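Side-chain contacts in Ent-copalyl diphosphate synthase (Streptomyces platensis, PDB 5BP8), which belongs to the terpene cyclases, a largely helical enzyme family that shares a domain with the squalene-hopene cyclases: residues A[82-85]-A[86-90]; A[137-140]-A[141-144]. All coordinates share one frame; numbering follows the deposited sequence.

Contact 1: A[82-85]-A[86-90]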
loop_
_atom_site.group_PDB
_atom_site.type_symbol
_atom_site.label_atom_id
_atom_site.label_comp_id
_atom_site.label_asym_id
_atom_site.label_seq_id
_atom_site.Cartn_x
_atom_site.Cartn_y
_atom_site.Cartn_z
ATOM N N LEU A 82 -13.288 5.033 -18.798
ATOM C CA LEU A 82 -13.540 5.948 -19.910
ATOM C C LEU A 82 -14.531 5.381 -20.913
ATOM O O LEU A 82 -15.420 6.116 -21.384
ATOM C CB LEU A 82 -12.240 6.388 -20.605
ATOM C CG LEU A 82 -11.315 7.268 -19.734
ATOM C CD1 LEU A 82 -9.916 7.355 -20.340
ATOM C CD2 LEU A 82 -11.896 8.667 -19.516
ATOM N N LEU A 83 -14.430 4.087 -21.215
ATOM C CA LEU A 83 -15.397 3.454 -22.122
ATOM C C LEU A 83 -16.804 3.497 -21.506
ATOM O O LEU A 83 -17.800 3.809 -22.183
ATOM C CB LEU A 83 -14.995 2.026 -22.463
ATOM C CG LEU A 83 -13.780 1.843 -23.400
ATOM C CD1 LEU A 83 -13.232 0.429 -23.329
ATOM C CD2 LEU A 83 -14.170 2.209 -24.838
ATOM N N THR A 84 -16.894 3.172 -20.220
ATOM C CA THR A 84 -18.164 3.236 -19.515
ATOM C C THR A 84 -18.751 4.653 -19.543
ATOM O O THR A 84 -19.943 4.817 -19.861
ATOM C CB THR A 84 -18.034 2.694 -18.078
ATOM O OG1 THR A 84 -17.738 1.297 -18.149
ATOM C CG2 THR A 84 -19.307 2.905 -17.276
ATOM N N GLU A 85 -17.938 5.665 -19.245
ATOM C CA GLU A 85 -18.398 7.060 -19.280
ATOM C C GLU A 85 -18.869 7.490 -20.662
ATOM O O GLU A 85 -19.944 8.123 -20.791
ATOM C CB GLU A 85 -17.308 8.004 -18.809
ATOM C CG GLU A 85 -17.622 9.495 -18.884
ATOM C CD GLU A 85 -18.764 9.942 -17.985
ATOM O OE1 GLU A 85 -19.029 9.279 -16.972
ATOM O OE2 GLU A 85 -19.394 10.974 -18.284
ATOM N N LEU A 86 -18.086 7.145 -21.687
ATOM C CA LEU A 86 -18.419 7.510 -23.075
ATOM C C LEU A 86 -19.725 6.875 -23.528
ATOM O O LEU A 86 -20.451 7.463 -24.336
ATOM C CB LEU A 86 -17.279 7.125 -24.013
ATOM C CG LEU A 86 -16.133 8.120 -23.960
ATOM C CD1 LEU A 86 -14.845 7.472 -24.439
ATOM C CD2 LEU A 86 -16.483 9.345 -24.787
ATOM N N ALA A 87 -20.066 5.717 -22.969
ATOM C CA ALA A 87 -21.336 5.062 -23.318
ATOM C C ALA A 87 -22.558 5.591 -22.576
ATOM O O ALA A 87 -23.664 5.159 -22.880
ATOM C CB ALA A 87 -21.236 3.568 -23.082
ATOM N N ARG A 88 -22.386 6.464 -21.586
ATOM C CA ARG A 88 -23.527 6.879 -20.753
ATOM C C ARG A 88 -23.911 8.328 -21.041
ATOM O O ARG A 88 -23.200 9.014 -21.772
ATOM C CB ARG A 88 -23.238 6.655 -19.250
ATOM C CG ARG A 88 -22.128 7.498 -18.700
ATOM C CD ARG A 88 -22.162 7.629 -17.179
ATOM N NE ARG A 88 -22.009 6.375 -16.445
ATOM C CZ ARG A 88 -20.920 5.976 -15.775
ATOM N NH1 ARG A 88 -19.778 6.705 -15.714
ATOM N NH2 ARG A 88 -20.985 4.820 -15.151
ATOM N N THR A 89 -25.048 8.777 -20.494
ATOM C CA THR A 89 -25.387 10.218 -20.488
ATOM C C THR A 89 -24.569 10.952 -19.401
ATOM O O THR A 89 -24.052 10.319 -18.468
ATOM C CB THR A 89 -26.889 10.472 -20.246
ATOM O OG1 THR A 89 -27.259 10.010 -18.939
ATOM C CG2 THR A 89 -27.741 9.775 -21.305
ATOM N N ASP A 90 -24.455 12.273 -19.523
ATOM C CA ASP A 90 -23.618 13.073 -18.615
ATOM C C ASP A 90 -24.184 13.238 -17.192
ATOM O O ASP A 90 -25.391 13.410 -17.017
ATOM C CB ASP A 90 -23.378 14.467 -19.210
ATOM C CG ASP A 90 -22.451 14.443 -20.417
ATOM O OD1 ASP A 90 -21.601 13.529 -20.517
ATOM O OD2 ASP A 90 -22.556 15.360 -21.252
HETATM O O HOH W 1 -20.847 10.894 -20.945
HETATM O O HOH W 2 -18.822 13.581 -19.321
#

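Contact 2: A[137-140]-A[141-144]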
loop_
_atom_site.group_PDB
_atom_site.type_symbol
_atom_site.label_atom_id
_atom_site.label_comp_id
_atom_site.label_asym_id
_atom_site.label_seq_id
_atom_site.Cartn_x
_atom_site.Cartn_y
_atom_site.Cartn_z
ATOM N N ASP A 137 -14.637 -6.482 -19.056
ATOM C CA ASP A 137 -15.549 -5.337 -19.211
ATOM C C ASP A 137 -15.122 -4.449 -20.372
ATOM O O ASP A 137 -15.973 -3.946 -21.117
ATOM C CB ASP A 137 -15.652 -4.520 -17.920
ATOM C CG ASP A 137 -16.586 -5.164 -16.883
ATOM O OD1 ASP A 137 -17.404 -6.039 -17.264
ATOM O OD2 ASP A 137 -16.537 -4.755 -15.708
ATOM N N ILE A 138 -13.816 -4.276 -20.540
ATOM C CA ILE A 138 -13.297 -3.521 -21.700
ATOM C C ILE A 138 -13.743 -4.192 -23.001
ATOM O O ILE A 138 -14.312 -3.551 -23.882
ATOM C CB ILE A 138 -11.768 -3.387 -21.665
ATOM C CG1 ILE A 138 -11.377 -2.420 -20.535
ATOM C CG2 ILE A 138 -11.240 -2.874 -23.017
ATOM C CD1 ILE A 138 -9.891 -2.442 -20.217
ATOM N N ASN A 139 -13.566 -5.499 -23.092
ATOM C CA ASN A 139 -13.954 -6.188 -24.305
ATOM C C ASN A 139 -15.455 -6.093 -24.578
ATOM O O ASN A 139 -15.857 -5.924 -25.721
ATOM C CB ASN A 139 -13.461 -7.635 -24.293
ATOM C CG ASN A 139 -11.995 -7.719 -24.587
ATOM O OD1 ASN A 139 -11.474 -6.903 -25.362
ATOM N ND2 ASN A 139 -11.307 -8.691 -23.989
ATOM N N THR A 140 -16.261 -6.133 -23.529
ATOM C CA THR A 140 -17.697 -5.915 -23.673
ATOM C C THR A 140 -18.004 -4.547 -24.247
ATOM O O THR A 140 -18.824 -4.420 -25.192
ATOM C CB THR A 140 -18.413 -6.157 -22.324
ATOM O OG1 THR A 140 -18.223 -7.534 -21.974
ATOM C CG2 THR A 140 -19.881 -5.868 -22.420
ATOM N N ARG A 141 -17.344 -3.518 -23.713
ATOM C CA ARG A 141 -17.537 -2.163 -24.208
ATOM C C ARG A 141 -17.058 -1.999 -25.648
ATOM O O ARG A 141 -17.704 -1.305 -26.428
ATOM C CB ARG A 141 -16.828 -1.138 -23.331
ATOM C CG ARG A 141 -17.314 -1.108 -21.895
ATOM C CD ARG A 141 -18.614 -0.382 -21.750
ATOM N NE ARG A 141 -19.010 -0.368 -20.344
ATOM C CZ ARG A 141 -20.215 0.004 -19.915
ATOM N NH1 ARG A 141 -21.166 0.398 -20.781
ATOM N NH2 ARG A 141 -20.480 -0.034 -18.610
ATOM N N LEU A 142 -15.937 -2.636 -25.996
ATOM C CA LEU A 142 -15.412 -2.572 -27.362
ATOM C C LEU A 142 -16.363 -3.196 -28.368
ATOM O O LEU A 142 -16.517 -2.688 -29.504
ATOM C CB LEU A 142 -14.046 -3.261 -27.462
ATOM C CG LEU A 142 -12.913 -2.546 -26.723
ATOM C CD1 LEU A 142 -11.615 -3.339 -26.797
ATOM C CD2 LEU A 142 -12.680 -1.147 -27.250
ATOM N N ALA A 143 -16.993 -4.296 -27.971
ATOM C CA ALA A 143 -17.950 -4.979 -28.862
ATOM C C ALA A 143 -19.151 -4.088 -29.129
ATOM O O ALA A 143 -19.734 -4.156 -30.202
ATOM C CB ALA A 143 -18.405 -6.307 -28.264
ATOM N N ALA A 144 -19.512 -3.261 -28.156
ATOM C CA ALA A 144 -20.675 -2.370 -28.257
ATOM C C ALA A 144 -20.389 -1.053 -28.953
ATOM O O ALA A 144 -21.322 -0.356 -29.322
ATOM C CB ALA A 144 -21.240 -2.092 -26.874
#

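Contact 1: A[82-85]-A[86-90]
Glu-85 and Arg-88 form a local salt bridge, three residues apart, where helix 72-86 runs out into the loop leading to helix 98-116. Arg-88 NH1 gives its hydrogen to Glu-85 OE1 at 3.0 Å in a nearly straight bond (163°). The oxygen lies in the guanidinium plane and is met nearly along its own C-O axis; the carboxylate and guanidinium planes stand 62° apart, and the bridge runs through OE1 alone of the two carboxylate oxygens. Arg-88 gets there by placing CG between its backbone N and carbonyl carbon (chi1 65°) and bending again at chi3, which folds the chain back over the last turn. Thr-84 CG2 then lies over one guanidinium face, 3.3 Å from Arg-88 NH2. Outside the turn, His-47 NE2 also bonds to Glu-85 OE1, while the carbonyls of Val-38 and Ser-39 take Arg-88 NH1 and NH2; these further polar partners probably fix the pair in place. The other carboxylate oxygen faces a like charge: Glu-85 OE2 is 4.0 Å from Asp-90 OD1. Water 2 donates to both, at 2.9 Å to Glu-85 OE2 and 3.0 Å to Asp-90 OD1, which should ease the repulsion. Along the backbone, Leu-86 N still reaches Leu-82 O, and Ala-87 N divides itself between Leu-83 O and, weakly, Thr-84 O. Arg-88 N instead bonds to Glu-85 O at 3.1 Å, coming from above the carbonyl plane. This tightening from i+4 to i+3 bonding is characteristic of a helix C-terminus, closed off here by an i to i+3 Glu-Arg pair.

Contact 2: A[137-140]-A[141-144]
Ile-138 and Leu-142 carry matching first torsions: Ile-138 turns CG1 anti to its carbonyl carbon (chi1 -71°), which puts CG2 anti to the backbone N, and Leu-142 likewise sets CG anti to its carbonyl carbon (chi1 -68°). One turn apart on helix 127-144, the two side chains run alongside each other and point the same way, with Ile-138 CG2 3.8 Å from Leu-142 CD1. The same methyl of Leu-142 is approached from another direction by an amide, Asn-139 OD1 standing 3.8 Å from Leu-142 CD1 where the two side chains cross obliquely. That oxygen is hydrogen-bonded to the backbone N of Leu-161, and its approach to the methyl is van der Waals contact. Arg-141 takes a different course. Its chi1 (-61°) sets CG anti to the carbonyl carbon, with Arg-141 CG 3.2 Å from Asp-137 O; a bend at chi2 then turns the otherwise extended chain away toward helix 72-86, where it touches Thr-84. Asp-137, four residues back, does not pair with it: Asp-137 OD1 is 6.7 Å from Arg-141 NE, and Asp-137 OD2 makes its salt bridge with Arg-198. Backbone bonds of the i+4 kind support the whole arrangement, the shortest being Leu-142 N to Ile-138 O at 2.8 Å. They lengthen toward the last residue, with Ala-144 N 3.3 Å from Thr-140 O and weakly bonded to Arg-141 O as well. Thr-140 OG1 turns back to Ala-136 O. Leu-109 of helix 98-116 touches both Ile-138 and Leu-142. The chemistry thus divides by face: the buried side is apolar contact between neighbouring turns, while the carboxylate and amide bond to groups beyond this turn and tie the helix to its surroundings.

How the contacts relate
Following the chain from the N terminus, contact 1 comes first, where helix 72-86 ends, and contact 2 lies farther on, toward the end of helix 127-144. Each joins adjoining segments and closes no more than a local turn, so the two stand in series, neither nested nor crossed. Helix 98-116 intervenes in sequence and lies against both contacts, with Cys-105 touching Leu-82 and Leu-83 of contact 1. The centres of the contacts are about 12 Å apart, and they pack directly: Leu-83 CD1 lies 3.9 Å from Ile-138 CG2, and Arg-141 reaches Ala-87. Together they join three helices of this region.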